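Side-chain contacts in type C neurotoxin (Clostridium botulinum, PDB 3PME), which is a mosaic-serotype botulinum neurotoxin whose receptor-binding domain, the fragment crystallised here, probably attaches the toxin to gangliosides and phospholipid on nerve-cell membranes: residues K154-N158 / G159-Q163; M297-S301 / R302-I306. All coordinates share one frame; numbering follows the deposited sequence.

Interaction 1 of 2, residues K154-N158 / G159-Q163; sequences KLYIN and GELKQ
Leu161 lies over the ring of Tyr156, its CD1 methyl sitting 4.0 Å from the ring centroid and 17° off the normal, a CH-pi contact displaced toward the rim. CG of Leu161 stands anti to its own backbone N (chi1 180°), which sends CD1 back across the neighbouring strand, where it also meets Lys154 CB at 3.7 Å. The Lys154 chain crosses this leucine at about a right angle; a bend at chi3 (77°) turns its tail past the leucine methyls toward the Tyr156 hydroxyl, where NZ makes a weak bond; the stronger partner of that OH is Asn207. Glu160 and Lys162 project from the same strand near Ile157: Lys162 CG rests on Ile157 CG1 at 3.7 Å, and the lysine tail carries NZ to 3.5 Å from Glu160 OE1, a salt bridge. A water donates to both Ile157 O and Glu160 OE1 and weakly accepts from Lys162 NZ, so the ion pair is tied to the backbone at the turn.

The backbone sets Lys162 and Gln163 both opposite Leu155: Leu155 O accepts from Lys162 N at 2.8 Å and, weakly, from Gln163 N, a classic beta bulge that shifts the hairpin register by one residue. The type I' turn from Ile157 to Glu160 closes it, with Gly159 adopting backbone angles that would jam a side chain against the preceding carbonyl. In the concanavalin-like N-terminal part, strand 152-157 of this hairpin also pairs with strand 141-148.

Chemically, the hairpin separates two kinds of contact: a tyrosine with leucine over one face and its hydroxyl hydrogen-bonded, and a hydrated charge pair whose lysine carbons rest on isoleucine; the glutamate would probably offset part of the lysine's charge.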
loop_
_atom_site.group_PDB
_atom_site.type_symbol
_atom_site.label_atom_id
_atom_site.label_comp_id
_atom_site.label_asym_id
_atom_site.label_seq_id
_atom_site.Cartn_x
_atom_site.Cartn_y
_atom_site.Cartn_z
ATOM N N LYS A 154 14.942 -9.340 15.550
ATOM C CA LYS A 154 15.212 -8.373 14.509
ATOM C C LYS A 154 13.914 -8.015 13.814
ATOM O O LYS A 154 13.063 -8.874 13.610
ATOM C CB LYS A 154 16.196 -8.942 13.492
ATOM C CG LYS A 154 17.623 -9.079 14.056
ATOM C CD LYS A 154 18.453 -10.130 13.299
ATOM C CE LYS A 154 18.960 -9.633 11.953
ATOM N NZ LYS A 154 19.674 -10.720 11.202
ATOM N N LEU A 155 13.791 -6.741 13.474
ATOM C CA LEU A 155 12.597 -6.220 12.821
ATOM C C LEU A 155 12.902 -5.804 11.394
ATOM O O LEU A 155 13.775 -4.958 11.151
ATOM C CB LEU A 155 12.079 -5.015 13.602
ATOM C CG LEU A 155 10.905 -4.283 12.954
ATOM C CD1 LEU A 155 9.759 -5.244 12.733
ATOM C CD2 LEU A 155 10.485 -3.152 13.864
ATOM N N TYR A 156 12.167 -6.403 10.456
ATOM C CA TYR A 156 12.285 -6.100 9.032
ATOM C C TYR A 156 11.016 -5.397 8.582
ATOM O O TYR A 156 9.927 -5.784 8.987
ATOM C CB TYR A 156 12.423 -7.378 8.206
ATOM C CG TYR A 156 13.736 -8.095 8.418
ATOM C CD1 TYR A 156 13.959 -8.833 9.572
ATOM C CD2 TYR A 156 14.744 -8.031 7.470
ATOM C CE1 TYR A 156 15.161 -9.493 9.775
ATOM C CE2 TYR A 156 15.972 -8.686 7.677
ATOM C CZ TYR A 156 16.154 -9.419 8.833
ATOM O OH TYR A 156 17.355 -10.073 9.065
ATOM N N ILE A 157 11.184 -4.367 7.760
ATOM C CA ILE A 157 10.057 -3.658 7.139
ATOM C C ILE A 157 10.234 -3.724 5.631
ATOM O O ILE A 157 11.253 -3.280 5.087
ATOM C CB ILE A 157 9.974 -2.178 7.591
ATOM C CG1 ILE A 157 9.783 -2.081 9.107
ATOM C CG2 ILE A 157 8.836 -1.446 6.829
ATOM C CD1 ILE A 157 8.464 -2.691 9.598
ATOM N N ASN A 158 9.237 -4.290 4.957
ATOM C CA ASN A 158 9.299 -4.476 3.516
ATOM C C ASN A 158 10.601 -5.159 3.082
ATOM O O ASN A 158 11.229 -4.785 2.087
ATOM C CB ASN A 158 9.077 -3.143 2.794
ATOM C CG ASN A 158 7.678 -2.600 3.016
ATOM O OD1 ASN A 158 6.755 -3.357 3.285
ATOM N ND2 ASN A 158 7.520 -1.288 2.918
ATOM N N GLY A 159 11.025 -6.143 3.875
ATOM C CA GLY A 159 12.161 -6.968 3.505
ATOM C C GLY A 159 13.515 -6.394 3.886
ATOM O O GLY A 159 14.553 -6.961 3.549
ATOM N N GLU A 160 13.510 -5.274 4.594
ATOM C CA GLU A 160 14.764 -4.603 4.944
ATOM C C GLU A 160 14.919 -4.502 6.451
ATOM O O GLU A 160 14.020 -4.037 7.151
ATOM C CB GLU A 160 14.811 -3.205 4.318
ATOM C CG GLU A 160 14.760 -3.213 2.792
ATOM C CD GLU A 160 14.972 -1.836 2.202
ATOM O OE1 GLU A 160 14.406 -0.867 2.749
ATOM O OE2 GLU A 160 15.724 -1.722 1.209
ATOM N N LEU A 161 16.069 -4.937 6.962
ATOM C CA LEU A 161 16.327 -4.853 8.394
ATOM C C LEU A 161 16.345 -3.407 8.892
ATOM O O LEU A 161 17.013 -2.557 8.306
ATOM C CB LEU A 161 17.655 -5.530 8.705
ATOM C CG LEU A 161 18.032 -5.497 10.179
ATOM C CD1 LEU A 161 17.036 -6.292 11.027
ATOM C CD2 LEU A 161 19.447 -6.060 10.332
ATOM N N LYS A 162 15.597 -3.128 9.957
ATOM C CA LYS A 162 15.540 -1.775 10.514
ATOM C C LYS A 162 16.112 -1.680 11.921
ATOM O O LYS A 162 16.773 -0.697 12.263
ATOM C CB LYS A 162 14.094 -1.255 10.526
ATOM C CG LYS A 162 13.434 -1.268 9.167
ATOM C CD LYS A 162 14.040 -0.250 8.214
ATOM C CE LYS A 162 13.221 -0.163 6.929
ATOM N NZ LYS A 162 13.906 0.678 5.899
ATOM N N GLN A 163 15.827 -2.684 12.744
ATOM C CA GLN A 163 16.202 -2.641 14.156
ATOM C C GLN A 163 16.573 -4.025 14.650
ATOM O O GLN A 163 16.079 -5.033 14.147
ATOM C CB GLN A 163 15.033 -2.117 15.003
ATOM C CG GLN A 163 14.568 -0.705 14.643
ATOM C CD GLN A 163 15.449 0.367 15.245
ATOM O OE1 GLN A 163 16.138 1.101 14.530
ATOM N NE2 GLN A 163 15.427 0.473 16.564
HETATM O O HOH W 1 12.012 -0.852 4.054
#

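Interaction 2 of 2, residues M297-S301 / R302-I306; sequences MLYDS and REYMI. With SO4 (sulfate ion), chain C.
A beta hairpin with a two-residue turn (Asp300-Ser301), in the C-terminal, trefoil-family half of the receptor-binding domain, brings Tyr299 and Tyr304 together beside its tight end. A type I' turn from Tyr299 to Arg302 joins the strands, and the Tyr299–Arg302 pair closes it: Tyr299 N donates to Arg302 O at 2.8 Å, nearly straight at 177°, while the return bond from Arg302 N reaches Tyr299 O from above the carbonyl plane. Met297 and Tyr304 form the next hydrogen-bonded pair.

The Tyr304 ring is turned back toward the turn, with CG beside the backbone N (chi1 -63°). Its CE2 edge meets Tyr299, 4.0 Å from CB and 3.6 Å from the carbonyl O, and Met297 O also lies at this edge near the ring plane. One face is covered by Arg302 CG, 3.6 Å above the plane and offset toward the rim. A water joins the ring's hydroxyl to the turn, lying 2.6 Å from Tyr304 OH and donating to Tyr299 O; that carbonyl thus takes both the Arg302 N-H and the water.

Tyr299 carries its ring away from strand 302-306, CG anti to the backbone N (chi1 -179°), and its OH donates to sulfate O4 at 2.9 Å. Tyr248, Asn271 and Lys270 also bond this ion, which probably comes from the crystallisation liquor. Across the other face of the hairpin, Leu298 CD1 packs 3.5 Å from Arg302 O.

Strand 326-332 flanks strand 302-308, where Leu331 touches Tyr304 and Gln332 bonds the backbone of Met305. The Met297 and Tyr299 side chains pack on Ile249 and Pro251 of strand 247-252, respectively, and Asn271 touches both residues from a loop.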
loop_
_atom_site.group_PDB
_atom_site.type_symbol
_atom_site.label_atom_id
_atom_site.label_comp_id
_atom_site.label_asym_id
_atom_site.label_seq_id
_atom_site.Cartn_x
_atom_site.Cartn_y
_atom_site.Cartn_z
ATOM N N MET A 297 -12.758 11.490 -16.879
ATOM C CA MET A 297 -12.940 12.521 -15.868
ATOM C C MET A 297 -14.318 13.139 -16.052
ATOM O O MET A 297 -14.664 13.556 -17.155
ATOM C CB MET A 297 -11.875 13.615 -15.963
ATOM C CG MET A 297 -12.009 14.675 -14.865
ATOM S SD MET A 297 -10.924 16.112 -15.058
ATOM C CE MET A 297 -9.338 15.420 -14.560
ATOM N N LEU A 298 -15.101 13.161 -14.982
ATOM C CA LEU A 298 -16.369 13.890 -14.965
ATOM C C LEU A 298 -16.006 15.307 -14.546
ATOM O O LEU A 298 -15.435 15.532 -13.457
ATOM C CB LEU A 298 -17.329 13.257 -13.965
ATOM C CG LEU A 298 -18.732 13.870 -13.866
ATOM C CD1 LEU A 298 -19.450 13.897 -15.220
ATOM C CD2 LEU A 298 -19.536 13.083 -12.844
ATOM N N TYR A 299 -16.278 16.257 -15.430
ATOM C CA TYR A 299 -15.904 17.648 -15.207
ATOM C C TYR A 299 -17.046 18.563 -15.647
ATOM O O TYR A 299 -17.487 18.486 -16.790
ATOM C CB TYR A 299 -14.627 17.980 -15.991
ATOM C CG TYR A 299 -14.169 19.397 -15.789
ATOM C CD1 TYR A 299 -13.378 19.739 -14.699
ATOM C CD2 TYR A 299 -14.523 20.396 -16.693
ATOM C CE1 TYR A 299 -12.964 21.043 -14.502
ATOM C CE2 TYR A 299 -14.118 21.694 -16.504
ATOM C CZ TYR A 299 -13.341 22.014 -15.411
ATOM O OH TYR A 299 -12.934 23.314 -15.230
ATOM N N ASP A 300 -17.503 19.415 -14.732
ATOM C CA ASP A 300 -18.628 20.323 -14.988
ATOM C C ASP A 300 -19.797 19.578 -15.637
ATOM O O ASP A 300 -20.359 20.013 -16.650
ATOM C CB ASP A 300 -18.185 21.502 -15.856
ATOM C CG ASP A 300 -19.148 22.671 -15.777
ATOM O OD1 ASP A 300 -19.979 22.695 -14.843
ATOM O OD2 ASP A 300 -19.072 23.558 -16.648
ATOM N N SER A 301 -20.142 18.440 -15.041
ATOM C CA SER A 301 -21.282 17.641 -15.482
ATOM C C SER A 301 -21.178 17.058 -16.886
ATOM O O SER A 301 -22.195 16.771 -17.516
ATOM C CB SER A 301 -22.578 18.444 -15.354
ATOM O OG SER A 301 -22.856 18.718 -13.999
ATOM N N ARG A 302 -19.960 16.870 -17.379
ATOM C CA ARG A 302 -19.774 16.115 -18.614
ATOM C C ARG A 302 -18.628 15.138 -18.433
ATOM O O ARG A 302 -17.617 15.471 -17.810
ATOM C CB ARG A 302 -19.505 17.031 -19.807
ATOM C CG ARG A 302 -19.176 16.272 -21.078
ATOM C CD ARG A 302 -19.307 17.140 -22.332
ATOM N NE ARG A 302 -20.701 17.478 -22.595
ATOM C CZ ARG A 302 -21.577 16.663 -23.177
ATOM N NH1 ARG A 302 -21.223 15.439 -23.568
ATOM N NH2 ARG A 302 -22.823 17.078 -23.362
ATOM N N GLU A 303 -18.796 13.941 -18.980
ATOM C CA GLU A 303 -17.765 12.904 -18.928
ATOM C C GLU A 303 -16.807 13.040 -20.111
ATOM O O GLU A 303 -17.229 13.123 -21.264
ATOM C CB GLU A 303 -18.416 11.518 -18.938
ATOM C CG GLU A 303 -17.425 10.377 -18.720
ATOM C CD GLU A 303 -18.098 9.024 -18.558
ATOM O OE1 GLU A 303 -19.271 8.864 -18.977
ATOM O OE2 GLU A 303 -17.450 8.111 -17.990
ATOM N N TYR A 304 -15.507 13.063 -19.825
ATOM C CA TYR A 304 -14.503 13.173 -20.866
ATOM C C TYR A 304 -13.532 12.017 -20.750
ATOM O O TYR A 304 -13.399 11.430 -19.678
ATOM C CB TYR A 304 -13.684 14.455 -20.688
ATOM C CG TYR A 304 -14.484 15.726 -20.811
ATOM C CD1 TYR A 304 -14.627 16.354 -22.046
ATOM C CD2 TYR A 304 -15.101 16.290 -19.696
ATOM C CE1 TYR A 304 -15.363 17.529 -22.171
ATOM C CE2 TYR A 304 -15.843 17.460 -19.808
ATOM C CZ TYR A 304 -15.961 18.073 -21.049
ATOM O OH TYR A 304 -16.691 19.234 -21.158
ATOM N N MET A 305 -12.848 11.697 -21.844
ATOM C CA MET A 305 -11.695 10.810 -21.760
ATOM C C MET A 305 -10.414 11.602 -22.008
ATOM O O MET A 305 -10.419 12.583 -22.745
ATOM C CB MET A 305 -11.804 9.637 -22.740
ATOM C CG MET A 305 -11.732 10.028 -24.191
ATOM S SD MET A 305 -11.871 8.572 -25.258
ATOM C CE MET A 305 -10.462 7.631 -24.709
ATOM N N ILE A 306 -9.327 11.208 -21.349
ATOM C CA ILE A 306 -8.051 11.855 -21.557
ATOM C C ILE A 306 -7.388 11.309 -22.811
ATOM O O ILE A 306 -7.317 10.093 -23.012
ATOM C CB ILE A 306 -7.116 11.647 -20.343
ATOM C CG1 ILE A 306 -7.736 12.287 -19.096
ATOM C CG2 ILE A 306 -5.738 12.226 -20.633
ATOM C CD1 ILE A 306 -6.896 12.103 -17.819
HETATM S S SO4 C . -10.847 23.563 -11.938
HETATM O O1 SO4 C . -9.635 24.085 -11.304
HETATM O O2 SO4 C . -10.876 22.112 -11.900
HETATM O O3 SO4 C . -12.007 24.080 -11.216
HETATM O O4 SO4 C . -10.900 24.002 -13.332
HETATM O O HOH W 2 -17.789 20.317 -19.034
#

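Interactions 1 and 2 are two hairpins of like design in different halves of the receptor-binding domain: residues 154-163 belong to the concanavalin-like N-terminal part and residues 297-306 to the trefoil-like C-terminal part. Their centres are 44 Å apart, their nearest atoms about 29 Å, and they lie on opposite sides of the chain's centre without touching. Both use a type I' turn, but a classic bulge interrupts the register only in interaction 1. Sulfate lies near each, about 4 Å from the Lys154 side chain in interaction 1 and directly bonded by Tyr299 in interaction 2; neither ion by itself identifies a receptor site.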